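Local coordinates for protein cyanophycinase-like exopeptidase (actinobacterium SCGC AAA027-L06, PDB 6NQC) that probably acts as a serine peptidase of family S51, hydrolysing peptide bonds in the manner of cyanophycinase-like exopeptidases, at residues I23-L28 and V224-T229; G32-A37 and L116-G121; K55-Q60 and G88-F93; L59-A64 and E109-A114. All coordinates share one frame; numbering follows the deposited sequence.

Contact 1. Residues I23-L28 and V224-T229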
# COMPACT_ATOMS: atom_id res chain seq x y z
N ILE A 23 14.74 -7.84 -1.42
CA ILE A 23 13.38 -7.43 -1.13
C ILE A 23 12.93 -6.41 -2.19
O ILE A 23 13.69 -5.52 -2.58
CB ILE A 23 13.31 -6.85 0.29
CG1 ILE A 23 13.60 -7.94 1.33
CG2 ILE A 23 11.94 -6.28 0.57
CD1 ILE A 23 13.85 -7.40 2.72
N GLY A 24 11.66 -6.52 -2.61
CA GLY A 24 11.11 -5.68 -3.63
C GLY A 24 10.86 -4.25 -3.17
O GLY A 24 10.89 -3.89 -1.99
N SER A 25 10.59 -3.40 -4.14
CA SER A 25 10.25 -2.01 -3.83
C SER A 25 8.95 -1.96 -3.04
O SER A 25 8.02 -2.75 -3.27
CB SER A 25 10.09 -1.19 -5.11
OG SER A 25 11.34 -1.16 -5.80
N LEU A 26 8.87 -1.00 -2.14
CA LEU A 26 7.72 -0.80 -1.26
C LEU A 26 7.22 0.63 -1.44
O LEU A 26 7.95 1.59 -1.14
CB LEU A 26 8.11 -1.05 0.20
CG LEU A 26 6.94 -1.14 1.19
CD1 LEU A 26 5.96 -2.18 0.79
CD2 LEU A 26 7.55 -1.48 2.55
N GLY A 27 5.97 0.77 -1.88
CA GLY A 27 5.36 2.06 -2.12
C GLY A 27 4.23 2.36 -1.14
O GLY A 27 3.31 1.56 -0.95
N LEU A 28 4.30 3.54 -0.55
CA LEU A 28 3.24 4.09 0.31
C LEU A 28 2.62 5.29 -0.38
O LEU A 28 3.30 6.30 -0.62
CB LEU A 28 3.83 4.49 1.67
CG LEU A 28 4.79 3.49 2.30
CD1 LEU A 28 5.45 4.05 3.54
CD2 LEU A 28 4.03 2.22 2.61
N VAL A 224 8.59 5.90 -1.52
CA VAL A 224 9.00 4.61 -2.03
C VAL A 224 10.38 4.28 -1.50
O VAL A 224 11.28 5.14 -1.46
CB VAL A 224 9.00 4.58 -3.58
CG1 VAL A 224 10.00 5.58 -4.12
CG2 VAL A 224 9.31 3.18 -4.07
N LYS A 225 10.56 3.02 -1.11
CA LYS A 225 11.88 2.47 -0.80
C LYS A 225 12.18 1.50 -1.94
O LYS A 225 11.58 0.43 -2.02
CB LYS A 225 11.94 1.77 0.54
CG LYS A 225 13.35 1.15 0.83
CD LYS A 225 13.36 0.22 2.03
CE LYS A 225 13.37 0.98 3.34
NZ LYS A 225 13.39 0.05 4.55
N ARG A 226 13.10 1.86 -2.82
CA ARG A 226 13.34 1.02 -3.99
C ARG A 226 14.14 -0.23 -3.63
O ARG A 226 14.96 -0.23 -2.72
CB ARG A 226 14.08 1.83 -5.06
CG ARG A 226 13.39 3.07 -5.51
CD ARG A 226 12.55 2.82 -6.70
NE ARG A 226 11.84 4.04 -7.10
CZ ARG A 226 10.75 4.03 -7.88
NH1 ARG A 226 10.31 2.86 -8.33
NH2 ARG A 226 10.14 5.17 -8.21
N SER A 227 13.82 -1.33 -4.32
CA SER A 227 14.57 -2.56 -4.21
C SER A 227 16.07 -2.28 -4.35
O SER A 227 16.49 -1.56 -5.25
CB SER A 227 14.15 -3.54 -5.30
OG SER A 227 14.72 -4.81 -5.03
N GLY A 228 16.84 -2.81 -3.42
CA GLY A 228 18.26 -2.57 -3.39
C GLY A 228 18.70 -1.30 -2.72
O GLY A 228 19.89 -0.98 -2.77
N THR A 229 17.79 -0.54 -2.13
CA THR A 229 18.14 0.66 -1.38
C THR A 229 17.55 0.58 0.01
O THR A 229 16.64 -0.22 0.27
CB THR A 229 17.64 1.94 -2.07
OG1 THR A 229 16.23 2.09 -1.85
CG2 THR A 229 17.91 1.92 -3.55
O HOH W 1 15.77 -4.31 -1.47
O HOH W 2 12.16 -2.11 -0.57

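Contact 2. Residues G32-A37 and L116-G121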
# COMPACT_ATOMS: atom_id res chain seq x y z
N GLY A 32 -4.77 8.40 -5.03
CA GLY A 32 -4.59 8.56 -6.46
C GLY A 32 -4.15 7.32 -7.17
O GLY A 32 -3.55 7.44 -8.26
N GLU A 33 -4.40 6.14 -6.59
CA GLU A 33 -4.05 4.90 -7.27
C GLU A 33 -4.64 4.88 -8.67
O GLU A 33 -5.75 5.39 -8.91
CB GLU A 33 -4.50 3.68 -6.47
CG GLU A 33 -6.02 3.47 -6.39
CD GLU A 33 -6.63 4.11 -5.16
OE1 GLU A 33 -6.89 5.31 -5.22
OE2 GLU A 33 -6.80 3.42 -4.12
N TYR A 34 -3.88 4.28 -9.59
CA TYR A 34 -4.31 3.98 -10.95
C TYR A 34 -4.60 5.22 -11.77
O TYR A 34 -5.22 5.13 -12.84
CB TYR A 34 -5.53 3.04 -10.97
CG TYR A 34 -5.41 1.82 -10.09
CD1 TYR A 34 -4.16 1.27 -9.82
CD2 TYR A 34 -6.52 1.22 -9.52
CE1 TYR A 34 -4.02 0.16 -9.01
CE2 TYR A 34 -6.39 0.07 -8.69
CZ TYR A 34 -5.11 -0.44 -8.46
OH TYR A 34 -4.91 -1.55 -7.66
N LEU A 35 -4.17 6.39 -11.34
CA LEU A 35 -4.49 7.58 -12.13
C LEU A 35 -3.29 8.10 -12.91
O LEU A 35 -2.13 7.78 -12.59
CB LEU A 35 -5.07 8.70 -11.26
CG LEU A 35 -6.46 8.40 -10.69
CD1 LEU A 35 -7.04 9.67 -10.07
CD2 LEU A 35 -7.43 7.79 -11.70
N PRO A 36 -3.52 8.87 -13.98
CA PRO A 36 -2.39 9.31 -14.82
C PRO A 36 -1.26 9.98 -14.06
O PRO A 36 -0.07 9.74 -14.38
CB PRO A 36 -3.05 10.30 -15.81
CG PRO A 36 -4.44 9.82 -15.92
CD PRO A 36 -4.82 9.29 -14.53
N ALA A 37 -1.59 10.75 -13.03
CA ALA A 37 -0.58 11.51 -12.29
C ALA A 37 0.43 10.61 -11.58
O ALA A 37 1.56 11.05 -11.33
CB ALA A 37 -1.27 12.43 -11.27
N LEU A 116 4.32 -6.38 -9.63
CA LEU A 116 3.72 -5.45 -8.67
C LEU A 116 2.43 -6.01 -8.10
O LEU A 116 1.57 -6.52 -8.83
CB LEU A 116 3.46 -4.08 -9.34
CG LEU A 116 2.62 -3.03 -8.62
CD1 LEU A 116 3.22 -2.60 -7.28
CD2 LEU A 116 2.40 -1.81 -9.47
N ILE A 117 2.29 -5.90 -6.78
CA ILE A 117 1.04 -6.19 -6.09
C ILE A 117 0.61 -4.89 -5.44
O ILE A 117 1.42 -4.24 -4.76
CB ILE A 117 1.21 -7.33 -5.08
CG1 ILE A 117 1.63 -8.60 -5.81
CG2 ILE A 117 -0.05 -7.55 -4.30
CD1 ILE A 117 2.07 -9.70 -4.84
N TYR A 118 -0.63 -4.45 -5.71
CA TYR A 118 -1.15 -3.14 -5.29
C TYR A 118 -2.42 -3.32 -4.46
O TYR A 118 -3.36 -3.95 -4.92
CB TYR A 118 -1.45 -2.28 -6.54
CG TYR A 118 -1.41 -0.81 -6.29
CD1 TYR A 118 -2.47 -0.18 -5.61
CD2 TYR A 118 -0.32 -0.03 -6.67
CE1 TYR A 118 -2.44 1.17 -5.37
CE2 TYR A 118 -0.29 1.32 -6.41
CZ TYR A 118 -1.37 1.91 -5.75
OH TYR A 118 -1.40 3.26 -5.47
N PHE A 119 -2.42 -2.78 -3.22
CA PHE A 119 -3.64 -2.68 -2.43
C PHE A 119 -4.28 -1.33 -2.69
O PHE A 119 -3.72 -0.29 -2.33
CB PHE A 119 -3.37 -2.82 -0.92
CG PHE A 119 -2.86 -4.16 -0.51
CD1 PHE A 119 -3.63 -5.29 -0.68
CD2 PHE A 119 -1.61 -4.28 0.07
CE1 PHE A 119 -3.16 -6.54 -0.28
CE2 PHE A 119 -1.13 -5.52 0.46
CZ PHE A 119 -1.90 -6.67 0.27
N SER A 120 -5.47 -1.31 -3.31
CA SER A 120 -6.17 -0.05 -3.49
C SER A 120 -6.97 0.31 -2.23
O SER A 120 -7.00 -0.43 -1.23
CB SER A 120 -7.07 -0.09 -4.72
OG SER A 120 -7.87 -1.25 -4.74
N GLY A 121 -7.59 1.48 -2.27
CA GLY A 121 -8.19 2.10 -1.11
C GLY A 121 -9.57 1.51 -0.74
O GLY A 121 -10.16 0.70 -1.45
O HOH W 3 -7.20 -2.74 -6.92

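Contact 3. Residues K55-Q60 and G88-F93. With SO4 (sulfate ion), chain B.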
# COMPACT_ATOMS: atom_id res chain seq x y z
N LYS A 55 7.19 -12.03 -13.18
CA LYS A 55 6.32 -11.86 -14.32
C LYS A 55 5.88 -10.40 -14.43
O LYS A 55 5.51 -9.78 -13.42
CB LYS A 55 5.07 -12.72 -14.20
CG LYS A 55 5.27 -14.21 -14.45
CD LYS A 55 3.90 -14.91 -14.49
CE LYS A 55 3.98 -16.36 -14.02
NZ LYS A 55 2.92 -17.21 -14.67
N PRO A 56 5.81 -9.85 -15.62
CA PRO A 56 5.45 -8.42 -15.78
C PRO A 56 3.94 -8.16 -15.65
O PRO A 56 3.29 -7.65 -16.53
CB PRO A 56 5.95 -8.13 -17.20
CG PRO A 56 5.69 -9.44 -17.95
CD PRO A 56 6.04 -10.52 -16.92
N ILE A 57 3.38 -8.53 -14.49
CA ILE A 57 1.96 -8.29 -14.26
C ILE A 57 1.76 -7.22 -13.17
O ILE A 57 2.58 -7.07 -12.27
CB ILE A 57 1.18 -9.58 -13.87
CG1 ILE A 57 1.86 -10.27 -12.70
CG2 ILE A 57 1.04 -10.53 -15.08
CD1 ILE A 57 0.93 -11.21 -11.99
N PHE A 58 0.65 -6.49 -13.30
CA PHE A 58 0.16 -5.47 -12.38
C PHE A 58 -1.02 -6.11 -11.65
O PHE A 58 -2.15 -6.10 -12.13
CB PHE A 58 -0.27 -4.23 -13.17
CG PHE A 58 -0.54 -3.01 -12.36
CD1 PHE A 58 -0.71 -3.05 -10.97
CD2 PHE A 58 -0.64 -1.79 -13.00
CE1 PHE A 58 -0.98 -1.88 -10.27
CE2 PHE A 58 -0.91 -0.63 -12.29
CZ PHE A 58 -1.08 -0.68 -10.93
N LEU A 59 -0.73 -6.71 -10.50
CA LEU A 59 -1.72 -7.46 -9.75
C LEU A 59 -2.41 -6.50 -8.78
O LEU A 59 -1.75 -5.78 -8.03
CB LEU A 59 -1.03 -8.62 -9.02
CG LEU A 59 -1.86 -9.83 -8.66
CD1 LEU A 59 -1.00 -11.07 -8.44
CD2 LEU A 59 -2.62 -9.49 -7.39
N GLN A 60 -3.73 -6.45 -8.85
CA GLN A 60 -4.51 -5.42 -8.17
C GLN A 60 -5.47 -6.08 -7.18
O GLN A 60 -6.20 -7.00 -7.54
CB GLN A 60 -5.27 -4.57 -9.18
CG GLN A 60 -4.32 -3.87 -10.10
CD GLN A 60 -4.99 -3.26 -11.31
OE1 GLN A 60 -6.20 -3.39 -11.50
NE2 GLN A 60 -4.20 -2.54 -12.11
N GLY A 88 1.23 -0.53 -20.45
CA GLY A 88 1.74 -1.62 -21.27
C GLY A 88 1.96 -2.93 -20.57
O GLY A 88 2.75 -3.74 -21.07
N TYR A 89 1.28 -3.21 -19.46
CA TYR A 89 1.40 -4.48 -18.76
C TYR A 89 0.03 -5.08 -18.51
O TYR A 89 -0.96 -4.36 -18.30
CB TYR A 89 2.15 -4.29 -17.42
CG TYR A 89 3.48 -3.61 -17.61
CD1 TYR A 89 4.61 -4.32 -18.00
CD2 TYR A 89 3.60 -2.24 -17.45
CE1 TYR A 89 5.83 -3.67 -18.20
CE2 TYR A 89 4.79 -1.60 -17.63
CZ TYR A 89 5.90 -2.31 -18.02
OH TYR A 89 7.08 -1.64 -18.20
N GLU A 90 -0.02 -6.41 -18.56
CA GLU A 90 -1.23 -7.14 -18.24
C GLU A 90 -1.60 -6.95 -16.76
O GLU A 90 -0.75 -7.08 -15.87
CB GLU A 90 -1.02 -8.62 -18.52
CG GLU A 90 -2.29 -9.41 -18.45
CD GLU A 90 -2.05 -10.88 -18.60
OE1 GLU A 90 -0.86 -11.28 -18.57
OE2 GLU A 90 -3.04 -11.63 -18.72
N SER A 91 -2.85 -6.61 -16.50
CA SER A 91 -3.36 -6.53 -15.14
C SER A 91 -3.94 -7.88 -14.73
O SER A 91 -4.37 -8.68 -15.58
CB SER A 91 -4.40 -5.43 -15.04
OG SER A 91 -5.38 -5.63 -16.04
N LYS A 92 -3.95 -8.13 -13.42
CA LYS A 92 -4.62 -9.27 -12.83
C LYS A 92 -5.41 -8.74 -11.64
O LYS A 92 -4.82 -8.42 -10.60
CB LYS A 92 -3.63 -10.34 -12.38
CG LYS A 92 -2.77 -10.88 -13.53
CD LYS A 92 -3.61 -11.71 -14.46
CE LYS A 92 -2.79 -12.82 -15.11
NZ LYS A 92 -3.53 -13.42 -16.25
N PHE A 93 -6.71 -8.56 -11.82
CA PHE A 93 -7.62 -8.19 -10.73
C PHE A 93 -7.97 -9.42 -9.91
O PHE A 93 -8.44 -10.41 -10.45
CB PHE A 93 -8.88 -7.57 -11.32
CG PHE A 93 -9.81 -6.95 -10.34
CD1 PHE A 93 -9.52 -5.72 -9.76
CD2 PHE A 93 -11.02 -7.55 -10.05
CE1 PHE A 93 -10.38 -5.15 -8.88
CE2 PHE A 93 -11.91 -6.97 -9.19
CZ PHE A 93 -11.60 -5.76 -8.61
S SO4 B . -8.30 -10.30 -14.99
O1 SO4 B . -9.58 -10.86 -14.50
O2 SO4 B . -8.43 -9.92 -16.40
O3 SO4 B . -7.22 -11.30 -14.87
O4 SO4 B . -8.01 -9.08 -14.25
O HOH W 4 2.46 -7.93 -19.03

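Contact 4. Residues L59-A64 and E109-A114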
# COMPACT_ATOMS: atom_id res chain seq x y z
N LEU A 59 -0.73 -6.71 -10.50
CA LEU A 59 -1.72 -7.46 -9.75
C LEU A 59 -2.41 -6.50 -8.78
O LEU A 59 -1.75 -5.78 -8.03
CB LEU A 59 -1.03 -8.62 -9.02
CG LEU A 59 -1.86 -9.83 -8.66
CD1 LEU A 59 -1.00 -11.07 -8.44
CD2 LEU A 59 -2.62 -9.49 -7.39
N GLN A 60 -3.73 -6.45 -8.85
CA GLN A 60 -4.51 -5.42 -8.17
C GLN A 60 -5.47 -6.08 -7.18
O GLN A 60 -6.20 -7.00 -7.54
CB GLN A 60 -5.27 -4.57 -9.18
CG GLN A 60 -4.32 -3.87 -10.10
CD GLN A 60 -4.99 -3.26 -11.31
OE1 GLN A 60 -6.20 -3.39 -11.50
NE2 GLN A 60 -4.20 -2.54 -12.11
N ILE A 61 -5.39 -5.65 -5.93
CA ILE A 61 -6.14 -6.28 -4.85
C ILE A 61 -7.06 -5.24 -4.22
O ILE A 61 -6.59 -4.26 -3.59
CB ILE A 61 -5.21 -6.94 -3.82
CG1 ILE A 61 -4.38 -8.02 -4.51
CG2 ILE A 61 -6.02 -7.50 -2.71
CD1 ILE A 61 -3.44 -8.75 -3.63
N PRO A 62 -8.37 -5.39 -4.41
CA PRO A 62 -9.31 -4.35 -4.00
C PRO A 62 -10.03 -4.69 -2.71
O PRO A 62 -11.08 -4.13 -2.43
CB PRO A 62 -10.29 -4.33 -5.18
CG PRO A 62 -10.44 -5.80 -5.44
CD PRO A 62 -9.05 -6.41 -5.24
N THR A 63 -9.48 -5.61 -1.93
CA THR A 63 -10.17 -6.10 -0.76
C THR A 63 -10.60 -5.02 0.21
O THR A 63 -11.59 -5.20 0.93
CB THR A 63 -9.24 -7.10 -0.03
OG1 THR A 63 -8.77 -8.04 -0.99
CG2 THR A 63 -9.97 -7.81 1.11
N ALA A 64 -9.86 -3.90 0.30
CA ALA A 64 -10.29 -2.79 1.13
C ALA A 64 -11.70 -2.34 0.77
O ALA A 64 -12.38 -1.79 1.63
CB ALA A 64 -9.32 -1.60 1.02
N GLU A 109 -1.61 -18.80 -5.82
CA GLU A 109 -0.55 -19.08 -6.78
C GLU A 109 -0.17 -17.84 -7.60
O GLU A 109 1.01 -17.60 -7.83
CB GLU A 109 -0.97 -20.21 -7.71
CG GLU A 109 -0.64 -21.61 -7.17
CD GLU A 109 0.85 -21.81 -6.85
OE1 GLU A 109 1.16 -22.56 -5.89
OE2 GLU A 109 1.71 -21.24 -7.55
N LEU A 110 -1.15 -17.02 -7.97
CA LEU A 110 -0.91 -15.84 -8.79
C LEU A 110 -0.03 -14.80 -8.08
O LEU A 110 0.80 -14.13 -8.72
CB LEU A 110 -2.23 -15.18 -9.15
CG LEU A 110 -2.81 -15.45 -10.54
CD1 LEU A 110 -4.27 -14.96 -10.58
CD2 LEU A 110 -1.99 -14.84 -11.64
N VAL A 111 -0.24 -14.60 -6.78
CA VAL A 111 0.48 -13.54 -6.09
C VAL A 111 1.95 -13.87 -5.88
O VAL A 111 2.73 -13.00 -5.50
CB VAL A 111 -0.12 -13.21 -4.71
CG1 VAL A 111 -1.49 -12.55 -4.90
CG2 VAL A 111 -0.22 -14.46 -3.84
N LYS A 112 2.33 -15.12 -6.13
CA LYS A 112 3.67 -15.56 -5.81
C LYS A 112 4.68 -15.25 -6.90
O LYS A 112 5.88 -15.40 -6.68
CB LYS A 112 3.68 -17.07 -5.51
CG LYS A 112 3.01 -17.41 -4.18
CD LYS A 112 3.30 -18.82 -3.74
CE LYS A 112 2.00 -19.55 -3.41
NZ LYS A 112 2.12 -20.39 -2.17
N ASP A 113 4.22 -14.81 -8.07
CA ASP A 113 5.14 -14.30 -9.12
C ASP A 113 4.52 -13.08 -9.81
O ASP A 113 3.94 -13.18 -10.89
CB ASP A 113 5.47 -15.42 -10.11
CG ASP A 113 6.52 -15.03 -11.12
OD1 ASP A 113 6.92 -13.84 -11.15
OD2 ASP A 113 6.92 -15.92 -11.89
N ALA A 114 4.67 -11.91 -9.19
CA ALA A 114 4.04 -10.69 -9.70
C ALA A 114 5.03 -9.54 -9.59
O ALA A 114 5.59 -9.32 -8.52
CB ALA A 114 2.73 -10.41 -8.95

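Contact 1. Residues I23-L28 and V224-T229
S227 swings its OG opposite its own backbone N (chi1 -170°), and S25 sets its OG opposite its carbonyl carbon (chi1 -63°); the first turn brings S227 OG to I23 O, the second brings S25 OG to S227 N. S227 OG donates to I23 O at 2.8 Å, arriving from above the carbonyl plane, while S227 N reaches S25 OG at 2.9 Å along a nearly straight path (168°). The serines thus prolong the antiparallel pairing of strands 26-29 and 221-225 in the mixed central sheet. Within it L26 and K225 are a hydrogen-bonded pair, L26 N to K225 O at 3.1 Å and K225 N to L26 O at 3.0 Å. G27 and V224 follow as a non-hydrogen-bonded pair, with V224 CG2 lying 3.6 Å from L26 O. Past the strand, R226-T229 form a type II turn in which R226 O accepts from both T229 N and T229 OG1. A water donates to I23 O and accepts from G228 N, 2.7 Å from each, tying the turn to I23-L28. V224 CG2 also sits over one face of the R226 guanidinium, near its rim; R226 NH1 forms a salt bridge with D48 of helix 39-51. S25 OG is hydrogen-bonded to the same carboxylate oxygen of D48. Because S25 OG accepts from S227 N, its hydroxyl hydrogen is probably turned to D48, whose charge R226 probably balances.

Contact 2. Residues G32-A37 and L116-G121
E33 and Y34, the two central residues of a type II turn over G32-L35, reach from the loop after strand 26-29 to the C-terminal end of strand 116-119, the end of the parallel strands of the mixed sheet where alpha/beta enzymes commonly place their active sites. The polar link is one hydrogen bond: G121 N donates to E33 OE2 at 2.8 Å, meeting the oxygen nearly along the C-O bond, though the N-H...O angle is only 141°. Beside this bond E33 OE2 also lies 3.6 Å from S120 CB. E33 gets there by holding CG between its backbone N and carbonyl carbon (chi1 68°) and folding again at the next bond. G121 also touches the GxSxG elbow of the probable nucleophile, so this carboxylate lies close to the putative catalytic site. Nonpolar contact comes from the tyrosines, whose side chains run past each other in opposite directions. Their planes are inclined at 50°, an oblique pairing, with Y34 CE1 over one face of the Y118 ring near its rim and 3.8 Å from Y118 CD1. E33 CB presses on the phenol end of Y118, 3.3 Å from Y118 OH. Around this core, W76 of helix 70-87 packs on E33 and S120, and E42 takes the backbone N-H of Y34. The remaining link is solvent-mediated: a water in the plane of the Y34 ring, at its edge, lies 2.7 Å from Y34 OH and 2.7 Å from S120 OG.

Contact 3. Residues K55-Q60 and G88-F93
Parallel strand pairing joins I57-Q60 to E90-F93 at one margin of the central sheet, where 90-93 is the outermost strand within this chain. The strand directions diverge by 22°, and F58 straddles the partner: F58 N donates to E90 O at 3.0 Å within the carbonyl plane, while F58 O accepts from K92 N at 3.0 Å from well above its plane. Q60 N then reaches K92 O at 2.9 Å. On one face, I57 CD1 packs 4.0 Å from K92 CG, and the side chains of I57 and E90 lie side by side, pointing the same way. K92 bends at its middle torsions, which carries NZ back to E90 OE2 in a 3.1 Å salt bridge. The other face bears F58, Q60, S91 and F93. Here Q60 NE2 sits 3.5 Å above the plane of the F58 ring, over its centre, and is also hydrogen-bonded to G80 O. At the start of the strands a water donates to P56 O and accepts from E90 N. F93 N points off the outer edge to sulfate O4 at 2.8 Å in a nearly straight bond (170°); R81 also holds this ion, probably acquired from the crystallisation liquor. G88, with positive phi, closes helix 70-87 in a Schellman motif just before the second strand. Strand 57-61, helix 70-87 and strand 90-93 thereby make up a beta-alpha-beta crossover, the building unit of parallel alpha/beta sheets.

Contact 4. Residues L59-A64 and E109-A114
L59 and A114 bring the two backbones to within 6.6 Å, CA to CA, where strand 57-61 passes the link between helix 105-110 and strand 116-119. K112 N bonds E109 O near the end of the helix, and L110-D113 make a type I turn before the chain extends into A114; no hydrogen bond crosses to L59-A64. Side chains do the joining, with L59 CD1 at the middle. L59 CG lies roughly opposite the backbone N (chi1 -155°), and this rotation, with an extended chi2 of 159°, aims the branch at L110, V111 and A114. There CD1 of L59 meets L110 O at 3.6 Å, V111 CA at 3.7 Å and A114 CB at 3.8 Å. V111 crosses the leucine at a slant, its CG1 lying 3.9 Å from L59 CD1 and 4.1 Å from L59 CD2. Farther along the strand, I61 CD1 only grazes V111 CG1 at 4.5 Å. Helix 135-145 packs on both of these through I140. The link finds polar partners elsewhere: D113 OD1 bonds K55 N, and A114 O accepts from N143. Within this contact, therefore, cohesion is van der Waals and hydrophobic, resting mainly on L59 CD1 against L110, V111 and A114.

In the fold
All four contacts reach the mixed central sheet. Contacts 3 and 4 share L59 and Q60, their centres 9 Å apart; I57 CD1 of contact 3 packs 3.6 Å from A114 CB of contact 4. Strand 116-119 of contact 2 is the next neighbour of 57-61: L116 O lies 2.8 Å from L59 N, and Y118 O lies 2.8 Å from I61 N. Y34 OH approaches Q60 CB at 3.4 Å. Contact 1 lies farther along the sheet, beyond strand 149-153, its centre about 16 Å from that of contact 2, although their segments adjoin in sequence. The probable nucleophile elbow follows strand 149-153, between 116-119 and 26-29: G121 touches it, whereas G27 is merely near.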